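Side-chain contacts in periplasmic binding protein (PDB 5GJ3), which binds haem in the periplasm, here two haem molecules at once, and probably hands it on for import into the cell: residues G13-I18 / A90-P95; I19-M24 / E119-Q124; D200-L205 / P222-T227. One frame throughout, in Å; residues are numbered along the deposited sequence.

In the fold
Interactions 1 and 2 share helix 13-21 and lie in one lobe of the protein; interaction 3 lies on the other side of the chain's centre, in the second lobe, about 31 Å from interaction 1 between centres. Interaction 1 is polar and partly buried: from the start of the helix and the loop after strand 89-92, two aspartates meet on a zinc ion. The far end of the same helix makes interaction 2, a small apolar contact with helix 115-136 that is partly open to solvent. Interaction 3 is fully buried and largely apolar, joining strand 201-205 to the 222-227 loop ahead of helix 228-232, with polar bonds in the loop and at that helix's start, none across.

Interaction 1: G13-I18 / A90-P95; sequences GDITEI and AITADP. With ZN (zinc ion), chain D.
D14 and D94 reach toward one another from opposite directions and meet on a zinc ion, each binding it through OD2, with D14 OD1 at a long 2.8 Å from the zinc. The site belongs to the parallel sheet of one lobe of the periplasmic binding protein fold: D14 comes from the first turn of helix 13-21, D94 from the loop that follows strand 89-92, and D70 at the end of strand 66-70 also binds the metal. Zinc lies 2.1 Å from D14 OD2 and 2.0 Å from D94 OD2, and water 1 joins the shell. The two carboxylate planes are turned 36° apart where they converge on the ion. The shared metal, helped by K104, accounts for D14 OD2 and D94 OD2 standing 3.2 Å apart; otherwise the two charges would probably repel. K104 adds a second positive charge, salt-bridged to D94 OD1 and hydrogen-bonded to D14 OD2. D94 thus divides its oxygens, OD2 to zinc and OD1 to the lysine, and it stretches out to do so with CG anti to the backbone N (chi1 -170°). In D14 the carboxylate is folded back over its own helix turn, where OD1 takes a weak bond from I15 N. Beside the polar pair, I15 and T92 meet through methyl groups, apolar branches that suit a place against the sheet, where both also touch D70. The contact is light: I15 CD1 stops 4.4 Å from T92 CG2.

Interaction 2: I19-M24 / E119-Q124; sequences IFALGM and ERLAAQ
L121 sends one methyl, CD2, into the angle between A21 and L22, and that methyl makes the closest touches on both residues. Its inner side is the more densely packed: L121 CD2 lies 3.7 Å from L22 CD2, and L22 CD2 also comes 4.0 Å from L121 CB. The two leucine side chains run at a slant to each other, branch against branch. L22 is buried, and V108 and I114 also touch its side chain, while L121 rests on I105 as well; branched aliphatic groups suit a seam where helix 100-111 contributes to both partners. L121 gets there by extending its CG anti to the backbone N (chi1 -169°), which directs the branch toward A21 and L22. That helix, 115-136, is the long one that spans the two lobes, as in other haem-binding proteins of this class, and the contact seats the tail of helix 13-21 against it. The tail itself turns off in a Schellman motif: G23 has positive phi, which glycine adopts readily because it has no CB to strike the preceding carbonyl, M24 N bonds back to I19 O at 3.1 Å, and G23 N bonds to F20 O at 3.0 Å. The outer side is thinner and open to solvent: A21 is exposed and offers a single methyl, whose small size suits a close approach, with A21 CB at 3.8 Å from L121 CD2.

Interaction 3: D200-L205 / P222-T227; sequences DVLLVL and PGLADT
L202 meets L224 and T227 without any flat side chain; the one flat group that matters is the peptide carbonyl of L224, bonded inside the loop. T227 OG1 donates to L224 O in the carbonyl plane, at 2.8 Å and with a C=O...O angle of 147°. T227 N gives the same oxygen a second bond of 3.2 Å, so two donors from one residue fix the turn. This bent loop presents L224 and T227 together to the strand. L202 answers with both arms of its fork: CD2 lies 4.4 Å from L224 CD2, methyl to methyl, while CD1 faces T227 OG1 at 4.3 Å, a distance of loose packing. A leucine suits the place because its two branches can cover two neighbours at once. L224 brings its branch toward the strand with CG anti to its carbonyl carbon (chi1 -57°), and L148 of strand 144-151 touches both leucines, adding to the apolar patch; I235 packs on L202 as well. Threonine is apt at its own position because the one hydroxyl works twice. While giving its proton to L224 O, T227 OG1 accepts from G230 N as the N-cap of helix 228-232, a polar group that is buried yet has its partners. On the other face of the strand, V201 and L203 pack on helix 250-267. The arrangement belongs to a beta-alpha-beta crossover: strand 201-205 leads through short helices and this loop to the adjacent parallel strand 235-238, in the lobe where L205, at the strand's end, touches haem.

Interaction 1: G13-I18 / A90-P95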
loop_
_atom_site.group_PDB
_atom_site.type_symbol
_atom_site.label_atom_id
_atom_site.label_comp_id
_atom_site.label_asym_id
_atom_site.label_seq_id
_atom_site.Cartn_x
_atom_site.Cartn_y
_atom_site.Cartn_z
ATOM N N GLY A 13 -0.883 4.308 8.326
ATOM C CA GLY A 13 -2.166 3.818 7.802
ATOM C C GLY A 13 -2.385 2.322 7.762
ATOM O O GLY A 13 -3.480 1.862 8.061
ATOM N N ASP A 14 -1.354 1.537 7.399
ATOM C CA ASP A 14 -1.482 0.081 7.373
ATOM C C ASP A 14 -1.573 -0.614 8.773
ATOM O O ASP A 14 -2.333 -1.601 8.980
ATOM C CB ASP A 14 -0.362 -0.545 6.510
ATOM C CG ASP A 14 1.065 -0.178 6.970
ATOM O OD1 ASP A 14 1.273 0.846 7.678
ATOM O OD2 ASP A 14 2.014 -0.922 6.592
ATOM N N ILE A 15 -0.846 -0.061 9.751
ATOM C CA ILE A 15 -0.983 -0.483 11.162
ATOM C C ILE A 15 -2.393 -0.179 11.698
ATOM O O ILE A 15 -3.045 -1.044 12.304
ATOM C CB ILE A 15 0.083 0.225 12.003
ATOM C CG1 ILE A 15 1.467 -0.156 11.443
ATOM C CG2 ILE A 15 -0.081 -0.176 13.469
ATOM C CD1 ILE A 15 1.774 -1.654 11.470
ATOM N N THR A 16 -2.884 1.020 11.421
ATOM C CA THR A 16 -4.258 1.389 11.809
ATOM C C THR A 16 -5.290 0.395 11.241
ATOM O O THR A 16 -6.124 -0.134 11.965
ATOM C CB THR A 16 -4.572 2.802 11.328
ATOM O OG1 THR A 16 -3.657 3.729 11.920
ATOM C CG2 THR A 16 -6.051 3.214 11.612
ATOM N N GLU A 17 -5.181 0.095 9.951
ATOM C CA GLU A 17 -6.088 -0.836 9.286
ATOM C C GLU A 17 -6.045 -2.183 9.981
ATOM O O GLU A 17 -7.070 -2.845 10.166
ATOM C CB GLU A 17 -5.704 -0.995 7.816
ATOM C CG GLU A 17 -6.399 -2.164 7.143
ATOM C CD GLU A 17 -6.333 -2.118 5.602
ATOM O OE1 GLU A 17 -5.863 -1.121 4.989
ATOM O OE2 GLU A 17 -6.799 -3.084 4.999
ATOM N N ILE A 18 -4.849 -2.590 10.394
ATOM C CA ILE A 18 -4.683 -3.884 11.003
ATOM C C ILE A 18 -5.349 -3.843 12.434
ATOM O O ILE A 18 -5.934 -4.824 12.846
ATOM C CB ILE A 18 -3.178 -4.253 11.153
ATOM C CG1 ILE A 18 -2.581 -4.687 9.797
ATOM C CG2 ILE A 18 -3.028 -5.368 12.195
ATOM C CD1 ILE A 18 -1.057 -4.743 9.832
ATOM N N ALA A 90 6.217 0.911 20.209
ATOM C CA ALA A 90 6.859 -0.203 19.496
ATOM C C ALA A 90 6.788 0.056 17.988
ATOM O O ALA A 90 5.795 0.617 17.498
ATOM C CB ALA A 90 6.158 -1.493 19.825
ATOM N N ILE A 91 7.837 -0.336 17.278
ATOM C CA ILE A 91 7.923 -0.130 15.847
ATOM C C ILE A 91 8.316 -1.468 15.220
ATOM O O ILE A 91 9.222 -2.120 15.701
ATOM C CB ILE A 91 9.027 0.896 15.479
ATOM C CG1 ILE A 91 8.683 2.306 16.032
ATOM C CG2 ILE A 91 9.302 0.938 13.929
ATOM C CD1 ILE A 91 7.430 2.912 15.410
ATOM N N THR A 92 7.616 -1.870 14.165
ATOM C CA THR A 92 7.960 -3.086 13.447
ATOM C C THR A 92 8.560 -2.848 12.039
ATOM O O THR A 92 8.425 -1.769 11.454
ATOM C CB THR A 92 6.698 -3.974 13.321
ATOM O OG1 THR A 92 7.101 -5.307 12.983
ATOM C CG2 THR A 92 5.728 -3.408 12.255
ATOM N N ALA A 93 9.222 -3.855 11.484
ATOM C CA ALA A 93 9.725 -3.769 10.090
ATOM C C ALA A 93 8.561 -3.746 9.124
ATOM O O ALA A 93 7.468 -4.267 9.421
ATOM C CB ALA A 93 10.648 -4.954 9.766
ATOM N N ASP A 94 8.783 -3.184 7.946
ATOM C CA ASP A 94 7.770 -3.284 6.872
ATOM C C ASP A 94 8.457 -3.479 5.521
ATOM O O ASP A 94 8.423 -2.556 4.713
ATOM C CB ASP A 94 6.925 -1.996 6.841
ATOM C CG ASP A 94 5.692 -2.096 5.911
ATOM O OD1 ASP A 94 5.318 -3.214 5.414
ATOM O OD2 ASP A 94 5.098 -1.020 5.695
ATOM N N PRO A 95 9.114 -4.641 5.298
ATOM C CA PRO A 95 9.834 -4.961 4.062
ATOM C C PRO A 95 8.871 -5.037 2.834
ATOM O O PRO A 95 7.670 -5.287 3.000
ATOM C CB PRO A 95 10.430 -6.342 4.374
ATOM C CG PRO A 95 9.416 -6.958 5.324
ATOM C CD PRO A 95 9.140 -5.779 6.232
HETATM ZN ZN ZN D . 3.818 0.198 6.732
HETATM O O HOH W 1 3.894 2.135 6.528
#

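Interaction 2: I19-M24 / E119-Q124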
loop_
_atom_site.group_PDB
_atom_site.type_symbol
_atom_site.label_atom_id
_atom_site.label_comp_id
_atom_site.label_asym_id
_atom_site.label_seq_id
_atom_site.Cartn_x
_atom_site.Cartn_y
_atom_site.Cartn_z
ATOM N N ILE A 19 -5.237 -2.737 13.173
ATOM C CA ILE A 19 -5.839 -2.674 14.528
ATOM C C ILE A 19 -7.363 -2.862 14.374
ATOM O O ILE A 19 -7.983 -3.618 15.154
ATOM C CB ILE A 19 -5.526 -1.332 15.237
ATOM C CG1 ILE A 19 -4.010 -1.228 15.563
ATOM C CG2 ILE A 19 -6.342 -1.146 16.531
ATOM C CD1 ILE A 19 -3.556 0.224 15.759
ATOM N N PHE A 20 -7.943 -2.139 13.398
ATOM C CA PHE A 20 -9.397 -2.241 13.137
ATOM C C PHE A 20 -9.771 -3.659 12.671
ATOM O O PHE A 20 -10.745 -4.207 13.141
ATOM C CB PHE A 20 -9.872 -1.155 12.133
ATOM C CG PHE A 20 -10.132 0.202 12.780
ATOM C CD1 PHE A 20 -11.393 0.513 13.292
ATOM C CD2 PHE A 20 -9.134 1.158 12.847
ATOM C CE1 PHE A 20 -11.628 1.729 13.894
ATOM C CE2 PHE A 20 -9.363 2.388 13.436
ATOM C CZ PHE A 20 -10.616 2.673 13.977
ATOM N N ALA A 21 -8.946 -4.300 11.840
ATOM C CA ALA A 21 -9.231 -5.672 11.381
ATOM C C ALA A 21 -9.166 -6.697 12.481
ATOM O O ALA A 21 -9.809 -7.793 12.402
ATOM C CB ALA A 21 -8.295 -6.065 10.233
ATOM N N LEU A 22 -8.394 -6.393 13.528
ATOM C CA LEU A 22 -8.306 -7.314 14.663
ATOM C C LEU A 22 -9.469 -7.115 15.660
ATOM O O LEU A 22 -9.589 -7.852 16.654
ATOM C CB LEU A 22 -6.939 -7.150 15.394
ATOM C CG LEU A 22 -5.703 -7.705 14.700
ATOM C CD1 LEU A 22 -4.386 -7.170 15.305
ATOM C CD2 LEU A 22 -5.702 -9.241 14.685
ATOM N N GLY A 23 -10.289 -6.104 15.439
ATOM C CA GLY A 23 -11.403 -5.850 16.332
ATOM C C GLY A 23 -11.180 -4.806 17.430
ATOM O O GLY A 23 -12.040 -4.674 18.316
ATOM N N MET A 24 -10.089 -4.020 17.357
ATOM C CA MET A 24 -9.644 -3.184 18.487
ATOM C C MET A 24 -9.715 -1.716 18.133
ATOM O O MET A 24 -9.097 -0.846 18.788
ATOM C CB MET A 24 -8.216 -3.545 18.865
ATOM C CG MET A 24 -8.032 -5.008 19.234
ATOM S SD MET A 24 -8.811 -5.413 20.810
ATOM C CE MET A 24 -7.750 -4.591 22.004
ATOM N N GLU A 119 -3.245 -14.804 15.039
ATOM C CA GLU A 119 -3.041 -16.048 14.235
ATOM C C GLU A 119 -4.194 -16.334 13.272
ATOM O O GLU A 119 -3.960 -16.705 12.128
ATOM C CB GLU A 119 -2.786 -17.283 15.111
ATOM C CG GLU A 119 -1.506 -17.190 15.898
ATOM C CD GLU A 119 -0.305 -16.863 15.031
ATOM O OE1 GLU A 119 0.048 -17.690 14.170
ATOM O OE2 GLU A 119 0.293 -15.779 15.191
ATOM N N ARG A 120 -5.416 -16.112 13.739
ATOM C CA ARG A 120 -6.608 -16.220 12.921
ATOM C C ARG A 120 -6.583 -15.199 11.755
ATOM O O ARG A 120 -6.763 -15.599 10.629
ATOM C CB ARG A 120 -7.858 -16.039 13.812
ATOM C CG ARG A 120 -9.201 -16.455 13.229
ATOM C CD ARG A 120 -10.369 -15.654 13.854
ATOM N NE ARG A 120 -10.466 -15.782 15.322
ATOM C CZ ARG A 120 -11.026 -14.885 16.146
ATOM N NH1 ARG A 120 -11.543 -13.754 15.678
ATOM N NH2 ARG A 120 -11.056 -15.105 17.456
ATOM N N LEU A 121 -6.371 -13.902 12.002
ATOM C CA LEU A 121 -6.219 -12.936 10.889
ATOM C C LEU A 121 -5.057 -13.253 9.908
ATOM O O LEU A 121 -5.249 -13.180 8.680
ATOM C CB LEU A 121 -6.115 -11.512 11.423
ATOM C CG LEU A 121 -6.226 -10.403 10.385
ATOM C CD1 LEU A 121 -7.507 -10.548 9.542
ATOM C CD2 LEU A 121 -6.142 -9.027 11.045
ATOM N N ALA A 122 -3.859 -13.573 10.415
ATOM C CA ALA A 122 -2.711 -13.881 9.546
ATOM C C ALA A 122 -2.999 -15.107 8.651
ATOM O O ALA A 122 -2.658 -15.084 7.480
ATOM C CB ALA A 122 -1.437 -14.142 10.342
ATOM N N ALA A 123 -3.592 -16.160 9.227
ATOM C CA ALA A 123 -3.938 -17.416 8.502
ATOM C C ALA A 123 -4.917 -17.109 7.353
ATOM O O ALA A 123 -4.771 -17.648 6.275
ATOM C CB ALA A 123 -4.546 -18.429 9.467
ATOM N N GLN A 124 -5.896 -16.241 7.603
ATOM C CA GLN A 124 -6.833 -15.819 6.577
ATOM C C GLN A 124 -6.181 -14.978 5.475
ATOM O O GLN A 124 -6.475 -15.165 4.292
ATOM C CB GLN A 124 -7.989 -15.052 7.216
ATOM C CG GLN A 124 -9.093 -14.611 6.259
ATOM C CD GLN A 124 -9.787 -15.753 5.489
ATOM O OE1 GLN A 124 -9.877 -16.914 5.962
ATOM N NE2 GLN A 124 -10.308 -15.424 4.289
#

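Interaction 3: D200-L205 / P222-T227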
loop_
_atom_site.group_PDB
_atom_site.type_symbol
_atom_site.label_atom_id
_atom_site.label_comp_id
_atom_site.label_asym_id
_atom_site.label_seq_id
_atom_site.Cartn_x
_atom_site.Cartn_y
_atom_site.Cartn_z
ATOM N N ASP A 200 1.374 -3.232 -21.651
ATOM C CA ASP A 200 0.067 -3.800 -21.934
ATOM C C ASP A 200 -0.975 -3.283 -20.944
ATOM O O ASP A 200 -2.173 -3.191 -21.272
ATOM C CB ASP A 200 0.143 -5.346 -21.770
ATOM C CG ASP A 200 1.028 -5.998 -22.829
ATOM O OD1 ASP A 200 0.708 -5.775 -24.035
ATOM O OD2 ASP A 200 2.011 -6.713 -22.478
ATOM N N VAL A 201 -0.515 -3.000 -19.726
ATOM C CA VAL A 201 -1.361 -2.474 -18.624
ATOM C C VAL A 201 -0.695 -1.250 -18.004
ATOM O O VAL A 201 0.475 -1.279 -17.702
ATOM C CB VAL A 201 -1.597 -3.571 -17.526
ATOM C CG1 VAL A 201 -2.513 -3.045 -16.375
ATOM C CG2 VAL A 201 -2.179 -4.837 -18.184
ATOM N N LEU A 202 -1.456 -0.177 -17.816
ATOM C CA LEU A 202 -1.025 0.930 -16.975
ATOM C C LEU A 202 -1.671 0.823 -15.578
ATOM O O LEU A 202 -2.906 0.823 -15.433
ATOM C CB LEU A 202 -1.384 2.272 -17.634
ATOM C CG LEU A 202 -0.522 2.540 -18.882
ATOM C CD1 LEU A 202 -1.182 3.573 -19.765
ATOM C CD2 LEU A 202 0.879 3.000 -18.492
ATOM N N LEU A 203 -0.831 0.706 -14.566
ATOM C CA LEU A 203 -1.318 0.616 -13.187
ATOM C C LEU A 203 -1.065 1.955 -12.477
ATOM O O LEU A 203 0.054 2.436 -12.429
ATOM C CB LEU A 203 -0.632 -0.558 -12.463
ATOM C CG LEU A 203 -0.995 -0.878 -11.004
ATOM C CD1 LEU A 203 -2.453 -1.238 -10.857
ATOM C CD2 LEU A 203 -0.132 -2.004 -10.443
ATOM N N VAL A 204 -2.130 2.572 -11.969
ATOM C CA VAL A 204 -2.033 3.883 -11.317
ATOM C C VAL A 204 -2.818 3.935 -9.981
ATOM O O VAL A 204 -3.606 3.043 -9.671
ATOM C CB VAL A 204 -2.624 4.985 -12.219
ATOM C CG1 VAL A 204 -1.809 5.070 -13.523
ATOM C CG2 VAL A 204 -4.120 4.734 -12.480
ATOM N N LEU A 205 -2.622 4.993 -9.226
ATOM C CA LEU A 205 -3.476 5.205 -8.029
ATOM C C LEU A 205 -4.743 6.009 -8.383
ATOM O O LEU A 205 -4.712 6.863 -9.315
ATOM C CB LEU A 205 -2.680 5.879 -6.947
ATOM C CG LEU A 205 -1.414 5.102 -6.598
ATOM C CD1 LEU A 205 -0.583 5.870 -5.587
ATOM C CD2 LEU A 205 -1.678 3.678 -6.100
ATOM N N PRO A 222 2.583 12.491 -23.080
ATOM C CA PRO A 222 3.221 12.064 -24.355
ATOM C C PRO A 222 3.638 10.597 -24.312
ATOM O O PRO A 222 4.133 10.140 -23.289
ATOM C CB PRO A 222 4.480 12.945 -24.429
ATOM C CG PRO A 222 4.142 14.161 -23.615
ATOM C CD PRO A 222 3.274 13.653 -22.473
ATOM N N GLY A 223 3.396 9.863 -25.386
ATOM C CA GLY A 223 3.828 8.467 -25.455
ATOM C C GLY A 223 2.813 7.450 -24.947
ATOM O O GLY A 223 2.735 6.337 -25.479
ATOM N N LEU A 224 1.997 7.820 -23.951
ATOM C CA LEU A 224 1.091 6.826 -23.347
ATOM C C LEU A 224 -0.069 6.390 -24.215
ATOM O O LEU A 224 -0.412 5.207 -24.184
ATOM C CB LEU A 224 0.555 7.236 -21.961
ATOM C CG LEU A 224 1.609 7.534 -20.926
ATOM C CD1 LEU A 224 0.928 7.850 -19.599
ATOM C CD2 LEU A 224 2.514 6.334 -20.805
ATOM N N ALA A 225 -0.687 7.299 -24.984
ATOM C CA ALA A 225 -1.838 6.887 -25.830
ATOM C C ALA A 225 -1.476 5.763 -26.831
ATOM O O ALA A 225 -2.330 4.967 -27.206
ATOM C CB ALA A 225 -2.468 8.067 -26.574
ATOM N N ASP A 226 -0.209 5.708 -27.238
ATOM C CA ASP A 226 0.188 4.792 -28.305
ATOM C C ASP A 226 0.849 3.491 -27.778
ATOM O O ASP A 226 1.155 2.622 -28.591
ATOM C CB ASP A 226 1.044 5.492 -29.375
ATOM C CG ASP A 226 0.206 6.431 -30.288
ATOM O OD1 ASP A 226 -1.046 6.408 -30.244
ATOM O OD2 ASP A 226 0.804 7.213 -31.064
ATOM N N THR A 227 0.945 3.325 -26.443
ATOM C CA THR A 227 1.293 2.004 -25.866
ATOM C C THR A 227 0.190 0.982 -26.128
ATOM O O THR A 227 -0.963 1.375 -26.416
ATOM C CB THR A 227 1.544 2.093 -24.353
ATOM O OG1 THR A 227 0.354 2.584 -23.701
ATOM C CG2 THR A 227 2.730 3.036 -24.081
#